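Local coordinates for metallo-carboxypeptidase (Pseudomonas aeruginosa, PDB 4A39), which probably acts as a zinc-dependent carboxypeptidase of the M14 family, removing residues from the C-terminal ends of peptide or protein chains, at residues 52-57 / 65-70; 176-181 / 223-228; 188-193 / 270-275. All blocks are in the same frame, centred on the assembly; numbering follows the deposited sequence.

Interaction 1: 52-57 / 65-70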
loop_
_atom_site.group_PDB
_atom_site.type_symbol
_atom_site.label_atom_id
_atom_site.label_comp_id
_atom_site.label_asym_id
_atom_site.label_seq_id
_atom_site.Cartn_x
_atom_site.Cartn_y
_atom_site.Cartn_z
ATOM N N PHE A 52 8.819 -0.738 -10.705
ATOM C CA PHE A 52 10.179 -0.477 -11.164
ATOM C C PHE A 52 10.727 0.653 -10.306
ATOM O O PHE A 52 9.964 1.445 -9.755
ATOM C CB PHE A 52 10.200 -0.094 -12.656
ATOM C CG PHE A 52 9.440 1.165 -12.986
ATOM C CD1 PHE A 52 10.047 2.414 -12.890
ATOM C CD2 PHE A 52 8.119 1.094 -13.415
ATOM C CE1 PHE A 52 9.348 3.577 -13.220
ATOM C CE2 PHE A 52 7.407 2.245 -13.747
ATOM C CZ PHE A 52 8.025 3.493 -13.649
ATOM N N HIS A 53 12.047 0.707 -10.179
ATOM C CA HIS A 53 12.709 1.729 -9.378
ATOM C C HIS A 53 14.193 1.680 -9.721
ATOM O O HIS A 53 14.858 0.677 -9.481
ATOM C CB HIS A 53 12.492 1.433 -7.885
ATOM C CG HIS A 53 13.084 2.453 -6.960
ATOM N ND1 HIS A 53 13.126 2.275 -5.594
ATOM C CD2 HIS A 53 13.655 3.659 -7.200
ATOM C CE1 HIS A 53 13.698 3.324 -5.031
ATOM N NE2 HIS A 53 14.028 4.179 -5.983
ATOM N N PHE A 54 14.711 2.761 -10.294
ATOM C CA PHE A 54 16.118 2.807 -10.662
ATOM C C PHE A 54 16.705 4.203 -10.572
ATOM O O PHE A 54 15.979 5.198 -10.520
ATOM C CB PHE A 54 16.339 2.258 -12.082
ATOM C CG PHE A 54 15.587 2.999 -13.156
ATOM C CD1 PHE A 54 14.280 2.647 -13.479
ATOM C CD2 PHE A 54 16.192 4.048 -13.853
ATOM C CE1 PHE A 54 13.584 3.325 -14.483
ATOM C CE2 PHE A 54 15.503 4.731 -14.858
ATOM C CZ PHE A 54 14.196 4.367 -15.173
ATOM N N LYS A 55 18.032 4.267 -10.549
ATOM C CA LYS A 55 18.739 5.537 -10.474
ATOM C C LYS A 55 19.585 5.743 -11.725
ATOM O O LYS A 55 20.167 4.797 -12.259
ATOM C CB LYS A 55 19.654 5.576 -9.242
ATOM C CG LYS A 55 18.929 5.547 -7.907
ATOM C CD LYS A 55 19.908 5.766 -6.760
ATOM C CE LYS A 55 19.231 5.615 -5.411
ATOM N NZ LYS A 55 20.186 5.829 -4.284
ATOM N N VAL A 56 19.631 6.985 -12.199
ATOM C CA VAL A 56 20.432 7.329 -13.371
ATOM C C VAL A 56 21.493 8.319 -12.898
ATOM O O VAL A 56 21.187 9.262 -12.173
ATOM C CB VAL A 56 19.581 7.999 -14.476
ATOM C CG1 VAL A 56 20.413 8.174 -15.742
ATOM C CG2 VAL A 56 18.348 7.157 -14.773
ATOM N N GLU A 57 22.742 8.105 -13.292
ATOM C CA GLU A 57 23.812 9.009 -12.892
ATOM C C GLU A 57 24.651 9.374 -14.110
ATOM O O GLU A 57 24.650 8.654 -15.109
ATOM C CB GLU A 57 24.690 8.350 -11.816
ATOM C CG GLU A 57 23.906 7.878 -10.601
ATOM C CD GLU A 57 24.743 7.089 -9.603
ATOM O OE1 GLU A 57 25.782 6.514 -9.994
ATOM O OE2 GLU A 57 24.338 7.030 -8.421
ATOM N N HIS A 65 16.217 13.254 -22.264
ATOM C CA HIS A 65 16.409 11.818 -22.090
ATOM C C HIS A 65 15.069 11.134 -22.295
ATOM O O HIS A 65 14.060 11.536 -21.712
ATOM C CB HIS A 65 16.955 11.505 -20.696
ATOM C CG HIS A 65 18.346 12.007 -20.476
ATOM N ND1 HIS A 65 19.417 11.170 -20.244
ATOM C CD2 HIS A 65 18.849 13.263 -20.503
ATOM C CE1 HIS A 65 20.521 11.890 -20.143
ATOM N NE2 HIS A 65 20.203 13.163 -20.297
ATOM N N CYS A 66 15.065 10.110 -23.140
ATOM C CA CYS A 66 13.850 9.375 -23.454
ATOM C C CYS A 66 14.001 7.923 -23.035
ATOM O O CYS A 66 14.852 7.201 -23.555
ATOM C CB CYS A 66 13.576 9.474 -24.949
ATOM S SG CYS A 66 13.532 11.189 -25.476
ATOM N N PHE A 67 13.159 7.510 -22.094
ATOM C CA PHE A 67 13.189 6.155 -21.553
ATOM C C PHE A 67 12.060 5.276 -22.070
ATOM O O PHE A 67 10.967 5.762 -22.368
ATOM C CB PHE A 67 13.082 6.210 -20.025
ATOM C CG PHE A 67 14.187 6.977 -19.358
ATOM C CD1 PHE A 67 14.125 8.367 -19.256
ATOM C CD2 PHE A 67 15.286 6.312 -18.821
ATOM C CE1 PHE A 67 15.139 9.083 -18.624
ATOM C CE2 PHE A 67 16.310 7.019 -18.185
ATOM C CZ PHE A 67 16.236 8.410 -18.086
ATOM N N THR A 68 12.335 3.978 -22.160
ATOM C CA THR A 68 11.341 3.005 -22.589
ATOM C C THR A 68 11.462 1.721 -21.776
ATOM O O THR A 68 12.546 1.154 -21.667
ATOM C CB THR A 68 11.497 2.610 -24.077
ATOM O OG1 THR A 68 11.249 3.748 -24.913
ATOM C CG2 THR A 68 10.506 1.495 -24.431
ATOM N N LEU A 69 10.353 1.289 -21.182
ATOM C CA LEU A 69 10.327 0.030 -20.445
ATOM C C LEU A 69 9.761 -0.901 -21.515
ATOM O O LEU A 69 8.548 -1.003 -21.694
ATOM C CB LEU A 69 9.400 0.127 -19.229
ATOM C CG LEU A 69 9.768 1.242 -18.243
ATOM C CD1 LEU A 69 8.939 1.094 -16.971
ATOM C CD2 LEU A 69 11.259 1.168 -17.915
ATOM N N VAL A 70 10.669 -1.554 -22.234
ATOM C CA VAL A 70 10.324 -2.425 -23.353
ATOM C C VAL A 70 9.401 -3.609 -23.107
ATOM O O VAL A 70 8.724 -4.061 -24.034
ATOM C CB VAL A 70 11.600 -2.963 -24.043
ATOM C CG1 VAL A 70 12.527 -1.810 -24.398
ATOM C CG2 VAL A 70 12.298 -3.972 -23.145
#
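Segments 52-57 and 65-70 face each other in opposite senses, F52 lying across from L69 at a CA to CA distance of 9.3 Å and V56 across from H65 at 10.6 Å, a spacing that leaves room for side chains instead of backbone pairing. F52, just before strand 53-57, and F54 and V56 on it direct their side chains into the gap, as do F67 and L69 from the other strand. The L69 methyl CD1 lies over one face of the F52 ring, 3.9 Å from its centroid and 20° off the normal, which meets the geometry of a CH-pi contact. CD1 reaches there because it extends anti to CA (chi2 -170°). Such facing layers are consistent with a beta-sandwich in the N-terminal domain of cytosolic carboxypeptidases, its strands counted as one nine-stranded sheet that folds back on itself. Further along, CE2 of F67 arrives at the edge of the F54 ring, 4.1 Å from F54 CE2. V56 comes against F67 from the opposite direction, its CG2 branch 4.0 Å from F67 CE2; the same methyl lies in the plane of the F54 ring, at the edge. F120 of strand 118-121 meets the F54 and F67 rings, and F109 of strand 106-111 lies nearly parallel to F67.

Interaction 2: 176-181 / 223-228. With ZN (zinc ion), chain C; GEM ((2-guanidinoethylmercapto)succinic acid), chain D.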
loop_
_atom_site.group_PDB
_atom_site.type_symbol
_atom_site.label_atom_id
_atom_site.label_comp_id
_atom_site.label_asym_id
_atom_site.label_seq_id
_atom_site.Cartn_x
_atom_site.Cartn_y
_atom_site.Cartn_z
ATOM N N ILE A 176 -3.678 -3.491 8.535
ATOM C CA ILE A 176 -2.425 -4.061 8.043
ATOM C C ILE A 176 -2.152 -3.495 6.650
ATOM O O ILE A 176 -3.085 -3.145 5.913
ATOM C CB ILE A 176 -2.463 -5.613 7.998
ATOM C CG1 ILE A 176 -3.416 -6.100 6.910
ATOM C CG2 ILE A 176 -2.886 -6.156 9.364
ATOM C CD1 ILE A 176 -3.411 -7.602 6.744
ATOM N N ALA A 177 -0.879 -3.411 6.286
ATOM C CA ALA A 177 -0.528 -2.815 5.002
ATOM C C ALA A 177 0.541 -3.507 4.173
ATOM O O ALA A 177 1.393 -4.233 4.685
ATOM C CB ALA A 177 -0.110 -1.365 5.228
ATOM N N GLN A 178 0.471 -3.237 2.875
ATOM C CA GLN A 178 1.416 -3.717 1.875
ATOM C C GLN A 178 1.704 -5.211 1.784
ATOM O O GLN A 178 2.865 -5.623 1.745
ATOM C CB GLN A 178 2.735 -2.931 2.010
ATOM C CG GLN A 178 3.303 -2.438 0.668
ATOM C CD GLN A 178 4.422 -1.418 0.831
ATOM O OE1 GLN A 178 4.283 -0.452 1.575
ATOM N NE2 GLN A 178 5.532 -1.621 0.118
ATOM N N GLN A 179 0.652 -6.025 1.753
ATOM C CA GLN A 179 0.838 -7.465 1.582
ATOM C C GLN A 179 1.506 -7.664 0.221
ATOM O O GLN A 179 2.268 -8.608 0.020
ATOM C CB GLN A 179 -0.494 -8.201 1.589
ATOM C CG GLN A 179 -1.115 -8.387 2.950
ATOM C CD GLN A 179 -2.270 -9.355 2.877
ATOM O OE1 GLN A 179 -2.071 -10.574 2.815
ATOM N NE2 GLN A 179 -3.489 -8.824 2.848
ATOM N N HIS A 180 1.183 -6.783 -0.722
ATOM C CA HIS A 180 1.780 -6.819 -2.057
ATOM C C HIS A 180 2.874 -5.756 -1.991
ATOM O O HIS A 180 2.589 -4.562 -1.896
ATOM C CB HIS A 180 0.715 -6.491 -3.104
ATOM C CG HIS A 180 -0.352 -7.537 -3.202
ATOM N ND1 HIS A 180 -1.696 -7.234 -3.234
ATOM C CD2 HIS A 180 -0.271 -8.887 -3.264
ATOM C CE1 HIS A 180 -2.397 -8.351 -3.310
ATOM N NE2 HIS A 180 -1.556 -9.369 -3.329
ATOM N N PRO A 181 4.147 -6.188 -2.046
ATOM C CA PRO A 181 5.322 -5.315 -1.967
ATOM C C PRO A 181 5.401 -4.079 -2.848
ATOM O O PRO A 181 5.950 -3.059 -2.428
ATOM C CB PRO A 181 6.483 -6.280 -2.202
ATOM C CG PRO A 181 5.893 -7.281 -3.140
ATOM C CD PRO A 181 4.539 -7.537 -2.499
ATOM N N ASP A 223 10.282 -8.692 2.863
ATOM C CA ASP A 223 11.164 -9.336 1.888
ATOM C C ASP A 223 10.850 -8.830 0.483
ATOM O O ASP A 223 11.742 -8.416 -0.253
ATOM C CB ASP A 223 10.999 -10.859 1.906
ATOM C CG ASP A 223 11.390 -11.481 3.229
ATOM O OD1 ASP A 223 12.026 -10.797 4.062
ATOM O OD2 ASP A 223 11.067 -12.672 3.424
ATOM N N GLY A 224 9.575 -8.877 0.115
ATOM C CA GLY A 224 9.178 -8.420 -1.206
ATOM C C GLY A 224 9.500 -6.956 -1.445
ATOM O O GLY A 224 9.967 -6.592 -2.519
ATOM N N ALA A 225 9.239 -6.109 -0.453
ATOM C CA ALA A 225 9.511 -4.685 -0.598
ATOM C C ALA A 225 10.997 -4.438 -0.842
ATOM O O ALA A 225 11.374 -3.777 -1.809
ATOM C CB ALA A 225 9.043 -3.931 0.644
ATOM N N PHE A 226 11.841 -4.989 0.023
ATOM C CA PHE A 226 13.281 -4.812 -0.114
ATOM C C PHE A 226 13.805 -5.275 -1.474
ATOM O O PHE A 226 14.676 -4.632 -2.065
ATOM C CB PHE A 226 14.015 -5.572 0.994
ATOM C CG PHE A 226 15.505 -5.481 0.893
ATOM C CD1 PHE A 226 16.173 -4.321 1.271
ATOM C CD2 PHE A 226 16.242 -6.545 0.382
ATOM C CE1 PHE A 226 17.561 -4.220 1.139
ATOM C CE2 PHE A 226 17.626 -6.455 0.245
ATOM C CZ PHE A 226 18.285 -5.291 0.623
ATOM N N HIS A 227 13.281 -6.389 -1.973
ATOM C CA HIS A 227 13.740 -6.922 -3.253
ATOM C C HIS A 227 13.116 -6.292 -4.487
ATOM O O HIS A 227 13.384 -6.717 -5.613
ATOM C CB HIS A 227 13.550 -8.437 -3.293
ATOM C CG HIS A 227 14.597 -9.182 -2.525
ATOM N ND1 HIS A 227 14.321 -9.882 -1.371
ATOM C CD2 HIS A 227 15.932 -9.284 -2.721
ATOM C CE1 HIS A 227 15.445 -10.383 -0.886
ATOM N NE2 HIS A 227 16.436 -10.035 -1.686
ATOM N N GLY A 228 12.294 -5.270 -4.282
ATOM C CA GLY A 228 11.667 -4.612 -5.413
ATOM C C GLY A 228 10.640 -5.466 -6.135
ATOM O O GLY A 228 10.440 -5.308 -7.337
HETATM ZN ZN ZN C . -2.679 -5.389 -3.374
HETATM C C8 GEM D . -6.905 -7.150 -4.400
HETATM S S7 GEM D . -7.075 -6.640 -2.651
HETATM C C6 GEM D . -8.888 -6.770 -2.440
HETATM C C5 GEM D . -9.699 -6.526 -3.716
HETATM N N3 GEM D . -9.538 -7.649 -4.650
HETATM C C1 GEM D . -10.590 -8.409 -4.948
HETATM N N4 GEM D . -11.768 -8.150 -4.386
HETATM N N2 GEM D . -10.471 -9.429 -5.792
HETATM C C9 GEM D . -5.993 -8.371 -4.543
HETATM O O14 GEM D . -5.582 -8.917 -3.494
HETATM O O15 GEM D . -5.725 -8.736 -5.706
HETATM C C10 GEM D . -6.396 -5.992 -5.261
HETATM C C11 GEM D . -5.007 -5.521 -4.822
HETATM O O12 GEM D . -4.856 -4.299 -4.600
HETATM O O13 GEM D . -4.118 -6.394 -4.736
#
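The carbonyl oxygen of P181 accepts a hydrogen bond from Q178 NE2 at 3.0 Å, and both residues also touch A225 on the other segment. The amide comes from above the carbonyl plane, 37° out of it, and the bond is bent, with an N-H...O angle of 144°. It closes the turn after strand 171-177, where Q178 itself takes a left-handed backbone conformation. From this turn NE2 lies 4.2 Å from A225 CB, and P181 places its CB 4.5 Å from the same methyl. The proline ring thus rests against the last turn of helix 222-226, which ends in a Schellman motif: G228, with positive phi, returns its N to A225 O at 3.0 Å, one of two bonds back into the turn. From outside, N221 gives ND2 to Q179 O and takes G224 N with OD1. In H180, CG anti to the carbonyl carbon (chi1 -67°) sends the imidazole toward zinc, bound through ND1 at 2.1 Å; this is the first histidine of the HxxE zinc-binding motif of M14 peptidases. E183 and H273 are the other protein ligands, and O13 of the bound (2-guanidinoethylmercapto)succinic acid lies 2.2 Å from the metal. With ND1 on zinc and NE2 hydrogen-bonded to D238 OD1, the imidazole is held at both nitrogens, which implies a fixed rotation, while the contact with the helix is van der Waals in nature.

Interaction 3: 188-193 / 270-275. With ZN (zinc ion), chain C; GEM ((2-guanidinoethylmercapto)succinic acid), chain D.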
loop_
_atom_site.group_PDB
_atom_site.type_symbol
_atom_site.label_atom_id
_atom_site.label_comp_id
_atom_site.label_asym_id
_atom_site.label_seq_id
_atom_site.Cartn_x
_atom_site.Cartn_y
_atom_site.Cartn_z
ATOM N N TRP A 188 2.838 4.215 3.299
ATOM C CA TRP A 188 2.782 5.669 3.451
ATOM C C TRP A 188 1.509 5.983 4.240
ATOM O O TRP A 188 1.504 6.837 5.130
ATOM C CB TRP A 188 2.744 6.376 2.090
ATOM C CG TRP A 188 4.101 6.538 1.465
ATOM C CD1 TRP A 188 4.600 5.859 0.388
ATOM C CD2 TRP A 188 5.135 7.437 1.885
ATOM N NE1 TRP A 188 5.877 6.282 0.111
ATOM C CE2 TRP A 188 6.232 7.248 1.015
ATOM C CE3 TRP A 188 5.241 8.384 2.914
ATOM C CZ2 TRP A 188 7.424 7.972 1.138
ATOM C CZ3 TRP A 188 6.429 9.107 3.038
ATOM C CH2 TRP A 188 7.504 8.895 2.152
ATOM N N PHE A 189 0.431 5.278 3.905
ATOM C CA PHE A 189 -0.859 5.434 4.584
ATOM C C PHE A 189 -0.653 5.176 6.084
ATOM O O PHE A 189 -1.159 5.911 6.934
ATOM C CB PHE A 189 -1.864 4.432 3.985
ATOM C CG PHE A 189 -3.196 4.351 4.707
ATOM C CD1 PHE A 189 -3.315 3.641 5.901
ATOM C CD2 PHE A 189 -4.339 4.927 4.157
ATOM C CE1 PHE A 189 -4.552 3.500 6.534
ATOM C CE2 PHE A 189 -5.584 4.789 4.779
ATOM C CZ PHE A 189 -5.691 4.073 5.971
ATOM N N MET A 190 0.103 4.131 6.405
ATOM C CA MET A 190 0.367 3.784 7.799
ATOM C C MET A 190 1.183 4.864 8.508
ATOM O O MET A 190 0.965 5.133 9.689
ATOM C CB MET A 190 1.098 2.442 7.879
ATOM C CG MET A 190 0.329 1.281 7.256
ATOM S SD MET A 190 -1.277 0.955 8.040
ATOM C CE MET A 190 -0.759 0.115 9.537
ATOM N N GLU A 191 2.126 5.482 7.799
ATOM C CA GLU A 191 2.935 6.540 8.403
ATOM C C GLU A 191 2.051 7.720 8.818
ATOM O O GLU A 191 2.248 8.311 9.877
ATOM C CB GLU A 191 4.026 7.024 7.435
ATOM C CG GLU A 191 4.855 8.187 7.986
ATOM C CD GLU A 191 6.002 8.588 7.080
ATOM O OE1 GLU A 191 6.839 7.720 6.757
ATOM O OE2 GLU A 191 6.071 9.774 6.696
ATOM N N GLY A 192 1.073 8.056 7.983
ATOM C CA GLY A 192 0.179 9.156 8.301
ATOM C C GLY A 192 -0.667 8.837 9.516
ATOM O O GLY A 192 -0.880 9.685 10.391
ATOM N N LEU A 193 -1.152 7.600 9.565
ATOM C CA LEU A 193 -1.980 7.134 10.666
ATOM C C LEU A 193 -1.196 7.235 11.977
ATOM O O LEU A 193 -1.660 7.834 12.953
ATOM C CB LEU A 193 -2.404 5.684 10.387
ATOM C CG LEU A 193 -3.439 4.983 11.268
ATOM C CD1 LEU A 193 -3.985 3.769 10.520
ATOM C CD2 LEU A 193 -2.815 4.569 12.585
ATOM N N LEU A 270 -8.957 -3.369 8.248
ATOM C CA LEU A 270 -8.680 -2.623 7.029
ATOM C C LEU A 270 -7.372 -3.161 6.450
ATOM O O LEU A 270 -6.348 -3.186 7.136
ATOM C CB LEU A 270 -8.542 -1.125 7.327
ATOM C CG LEU A 270 -9.765 -0.424 7.929
ATOM C CD1 LEU A 270 -9.451 1.048 8.154
ATOM C CD2 LEU A 270 -10.958 -0.573 6.993
ATOM N N ASP A 271 -7.425 -3.599 5.195
ATOM C CA ASP A 271 -6.270 -4.151 4.486
ATOM C C ASP A 271 -5.899 -3.092 3.443
ATOM O O ASP A 271 -6.637 -2.869 2.491
ATOM C CB ASP A 271 -6.692 -5.482 3.842
ATOM C CG ASP A 271 -5.540 -6.235 3.210
ATOM O OD1 ASP A 271 -4.367 -5.975 3.555
ATOM O OD2 ASP A 271 -5.819 -7.110 2.367
ATOM N N ILE A 272 -4.754 -2.439 3.637
ATOM C CA ILE A 272 -4.326 -1.354 2.754
ATOM C C ILE A 272 -3.550 -1.803 1.516
ATOM O O ILE A 272 -2.490 -2.428 1.626
ATOM C CB ILE A 272 -3.485 -0.317 3.534
ATOM C CG1 ILE A 272 -4.122 -0.036 4.903
ATOM C CG2 ILE A 272 -3.402 0.983 2.736
ATOM C CD1 ILE A 272 -5.574 0.447 4.844
ATOM N N HIS A 273 -4.087 -1.447 0.345
ATOM C CA HIS A 273 -3.529 -1.810 -0.962
ATOM C C HIS A 273 -3.465 -0.625 -1.931
ATOM O O HIS A 273 -3.845 0.497 -1.607
ATOM C CB HIS A 273 -4.405 -2.876 -1.635
ATOM C CG HIS A 273 -4.393 -4.214 -0.963
ATOM N ND1 HIS A 273 -3.756 -5.309 -1.507
ATOM C CD2 HIS A 273 -4.980 -4.650 0.176
ATOM C CE1 HIS A 273 -3.953 -6.361 -0.734
ATOM N NE2 HIS A 273 -4.694 -5.989 0.295
ATOM N N GLY A 274 -2.994 -0.919 -3.140
ATOM C CA GLY A 274 -2.911 0.081 -4.190
ATOM C C GLY A 274 -3.358 -0.570 -5.486
ATOM O O GLY A 274 -3.052 -1.739 -5.726
ATOM N N ASP A 275 -4.095 0.166 -6.317
ATOM C CA ASP A 275 -4.567 -0.375 -7.587
ATOM C C ASP A 275 -3.912 0.364 -8.744
ATOM O O ASP A 275 -3.949 1.589 -8.817
ATOM C CB ASP A 275 -6.086 -0.254 -7.710
ATOM C CG ASP A 275 -6.621 -0.961 -8.946
ATOM O OD1 ASP A 275 -6.728 -2.204 -8.928
ATOM O OD2 ASP A 275 -6.915 -0.270 -9.944
HETATM ZN ZN ZN C . -2.679 -5.389 -3.374
HETATM C C8 GEM D . -6.905 -7.150 -4.400
HETATM S S7 GEM D . -7.075 -6.640 -2.651
HETATM C C6 GEM D . -8.888 -6.770 -2.440
HETATM C C5 GEM D . -9.699 -6.526 -3.716
HETATM N N3 GEM D . -9.538 -7.649 -4.650
HETATM C C1 GEM D . -10.590 -8.409 -4.948
HETATM N N4 GEM D . -11.768 -8.150 -4.386
HETATM N N2 GEM D . -10.471 -9.429 -5.792
HETATM C C9 GEM D . -5.993 -8.371 -4.543
HETATM O O14 GEM D . -5.582 -8.917 -3.494
HETATM O O15 GEM D . -5.725 -8.736 -5.706
HETATM C C10 GEM D . -6.396 -5.992 -5.261
HETATM C C11 GEM D . -5.007 -5.521 -4.822
HETATM O O12 GEM D . -4.856 -4.299 -4.600
HETATM O O13 GEM D . -4.118 -6.394 -4.736
#
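F189 and I272 meet with their side chains crossed at about a right angle, the isoleucine laid over one face of the phenyl ring. Its CD1 methyl is 4.0 Å from the ring centroid and 24° off the normal, displaced toward the rim, where F189 CE1 is 3.6 Å away; this is a CH-pi contact. The CG2 branch of I272 reaches the root of the ring instead, 3.9 Å from F189 CG, so the two branches together span the ring from base to far edge. In F189, CG anti to the backbone N (chi1 173°) carries the ring away from the helix toward the strand, and chi2 of -78° turns its face to I272. Beside it M190 bends its chain so that SD lies 4.3 Å from I272 CG1.

The residues on either side of I272 project to the other face of the strand, where H273 enters the zinc site. H273 binds zinc through ND1 at 2.2 Å, while its NE2 donates to D271 OD2 at 2.6 Å. This bond lies in the imidazole plane but meets the carboxylate from well above its plane. Zinc and D271 therefore fix the ring's rotation; D271 is a second-shell residue behind the zinc ligand, and Q179 NE2 in turn bonds its OD1. The inhibitor sulfur S7 sits over the centre of one face of the H273 ring, 3.6 Å above its plane.

Strand 268-275 thus separates an apolar layer from the metal site. It lies between strands 171-177 and 343-350 in the central mixed sheet of the carboxypeptidase domain: A177 and M349 from these neighbours touch I272, and V376 of helix 366-383 packs against F189, so helices 185-196 and 366-383 meet at this ring.

How the interactions relate
From the N terminus, interaction 1 comes first and closes a short connection of seven residues, joining two layers of the N-terminal beta domain. It ends before interaction 2 opens and lies apart from the zinc site, its centre about 22 Å from that of interaction 2 and about 27 Å from that of interaction 3. The latter two cross, their segments alternating along the chain as 176-181, 188-193, 223-228 and 270-275. They close loops of 41 and 76 residues within the carboxypeptidase domain. Strands 171-177 and 268-275 are neighbours, with I176 O 2.9 Å from I272 N, and A177 CB packs on M190 CG. Interactions 2 and 3 each supply one histidine to the same zinc.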